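Local coordinates for protein lipase (Streptomyces rimosus, PDB 5MAL) that hydrolyses triacylglycerols and other esters, preferring medium-length acyl chains, as a secreted serine esterase of the GDSL family, at residues A36-S41 / P228-A233. Sequence-based numbering, arbitrary orientation.
Sequences ALWAAS and PVLNSA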
loop_
_atom_site.group_PDB
_atom_site.type_symbol
_atom_site.label_atom_id
_atom_site.label_comp_id
_atom_site.label_asym_id
_atom_site.label_seq_id
_atom_site.Cartn_x
_atom_site.Cartn_y
_atom_site.Cartn_z
ATOM N N ALA A 36 3.194 -10.049 -7.585
ATOM C CA ALA A 36 3.892 -10.779 -8.634
ATOM C C ALA A 36 4.788 -11.861 -8.025
ATOM O O ALA A 36 4.875 -12.973 -8.543
ATOM C CB ALA A 36 4.701 -9.833 -9.486
ATOM N N LEU A 37 5.453 -11.540 -6.921
ATOM C CA LEU A 37 6.266 -12.534 -6.229
ATOM C C LEU A 37 5.418 -13.690 -5.705
ATOM O O LEU A 37 5.825 -14.861 -5.753
ATOM C CB LEU A 37 7.031 -11.897 -5.075
ATOM C CG LEU A 37 8.117 -10.891 -5.459
ATOM C CD1 LEU A 37 8.711 -10.297 -4.194
ATOM C CD2 LEU A 37 9.198 -11.548 -6.301
ATOM N N TRP A 38 4.249 -13.361 -5.175
ATOM C CA TRP A 38 3.353 -14.389 -4.696
ATOM C C TRP A 38 2.936 -15.291 -5.854
ATOM O O TRP A 38 3.009 -16.506 -5.754
ATOM C CB TRP A 38 2.124 -13.773 -4.031
ATOM C CG TRP A 38 1.357 -14.749 -3.209
ATOM C CD1 TRP A 38 1.476 -14.970 -1.860
ATOM C CD2 TRP A 38 0.335 -15.628 -3.667
ATOM N NE1 TRP A 38 0.589 -15.938 -1.461
ATOM C CE2 TRP A 38 -0.118 -16.364 -2.553
ATOM C CE3 TRP A 38 -0.236 -15.879 -4.919
ATOM C CZ2 TRP A 38 -1.125 -17.319 -2.650
ATOM C CZ3 TRP A 38 -1.237 -16.845 -5.010
ATOM C CH2 TRP A 38 -1.665 -17.548 -3.882
ATOM N N ALA A 39 2.513 -14.696 -6.962
ATOM C CA ALA A 39 2.013 -15.502 -8.063
ATOM C C ALA A 39 3.144 -16.388 -8.599
ATOM O O ALA A 39 2.939 -17.572 -8.882
ATOM C CB ALA A 39 1.435 -14.614 -9.177
ATOM N N ALA A 40 4.346 -15.825 -8.670
ATOM C CA ALA A 40 5.487 -16.538 -9.236
ATOM C C ALA A 40 5.967 -17.684 -8.347
ATOM O O ALA A 40 6.735 -18.537 -8.794
ATOM C CB ALA A 40 6.625 -15.575 -9.499
ATOM N N SER A 41 5.515 -17.705 -7.098
ATOM C CA SER A 41 5.969 -18.713 -6.143
ATOM C C SER A 41 4.839 -19.623 -5.686
ATOM O O SER A 41 5.016 -20.439 -4.785
ATOM C CB SER A 41 6.626 -18.047 -4.930
ATOM O OG SER A 41 5.724 -17.182 -4.257
ATOM N N PRO A 228 6.024 -11.395 2.706
ATOM C CA PRO A 228 5.829 -12.333 3.815
ATOM C C PRO A 228 4.500 -12.115 4.529
ATOM O O PRO A 228 3.895 -13.055 5.051
ATOM C CB PRO A 228 7.021 -12.038 4.729
ATOM C CG PRO A 228 8.089 -11.557 3.783
ATOM C CD PRO A 228 7.313 -10.686 2.819
ATOM N N VAL A 229 4.013 -10.881 4.520
ATOM C CA VAL A 229 2.724 -10.601 5.134
ATOM C C VAL A 229 1.574 -11.211 4.321
ATOM O O VAL A 229 0.636 -11.751 4.893
ATOM C CB VAL A 229 2.533 -9.101 5.316
ATOM C CG1 VAL A 229 1.186 -8.807 5.913
ATOM C CG2 VAL A 229 3.625 -8.589 6.237
ATOM N N LEU A 230 1.650 -11.147 2.996
ATOM C CA LEU A 230 0.655 -11.837 2.199
ATOM C C LEU A 230 0.749 -13.338 2.452
ATOM O O LEU A 230 -0.267 -13.989 2.649
ATOM C CB LEU A 230 0.808 -11.531 0.713
ATOM C CG LEU A 230 -0.193 -12.279 -0.166
ATOM C CD1 LEU A 230 -1.632 -11.910 0.219
ATOM C CD2 LEU A 230 0.088 -11.919 -1.610
ATOM N N ASN A 231 1.964 -13.883 2.454
ATOM C CA ASN A 231 2.123 -15.312 2.687
ATOM C C ASN A 231 1.594 -15.756 4.041
ATOM O O ASN A 231 1.108 -16.872 4.177
ATOM C CB ASN A 231 3.589 -15.720 2.544
ATOM C CG ASN A 231 3.947 -16.082 1.126
ATOM O OD1 ASN A 231 3.091 -16.530 0.354
ATOM N ND2 ASN A 231 5.209 -15.907 0.769
ATOM N N SER A 232 1.655 -14.882 5.040
ATOM C CA SER A 232 1.223 -15.253 6.375
ATOM C C SER A 232 -0.287 -15.498 6.397
ATOM O O SER A 232 -0.804 -16.215 7.246
ATOM C CB SER A 232 1.602 -14.171 7.385
ATOM O OG SER A 232 0.642 -13.131 7.403
ATOM N N ALA A 233 -0.980 -14.892 5.442
ATOM C CA ALA A 233 -2.420 -15.031 5.338
ATOM C C ALA A 233 -2.680 -16.079 4.271
ATOM O O ALA A 233 -3.822 -16.364 3.923
ATOM C CB ALA A 233 -3.062 -13.704 4.988
HETATM O O HOH W 1 6.274 -17.165 -1.656
#
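The indole of Trp38, reaching from helix 34-40 to Leu230 and Asn231 of helix 219-232, illustrates how one aromatic side chain can join two helices. Having CG anti to the backbone N (chi1 -165°) lays the pyrrole atoms along the Leu230 methyl and the Asn231 amide oxygen. Trp38 CB starts the contact, 3.7 Å from Leu230 CD2; Leu230 CD2 also lies 3.5 Å from Trp38 CG and 3.4 Å from Trp38 CD1, the two side chains crossing at about a right angle. Farther out, Asn231 OD1 approaches the ring obliquely, 3.2 Å from Trp38 CD1 and 3.1 Å from Trp38 NE1. The latter approach misses hydrogen-bond geometry; ring and amide planes lie 41° apart. The N-H is instead spent on O of Thr234, the C-terminal residue. Outside the two segments, the indole stacks with the ring of His42 and meets that of Tyr4 edge-to-face. A water bridges Asn231 ND2 and Ser41 OG, accepting from the amide and donating to the hydroxyl. With an alanine here instead of Trp38, Leu230 CD2 would probably face a gap and Thr234 O would lose its indole donor. Such packing of the C-terminal helix against another helix beside a parallel sheet fits the three-layer alpha/beta/alpha fold of SGNH hydrolases.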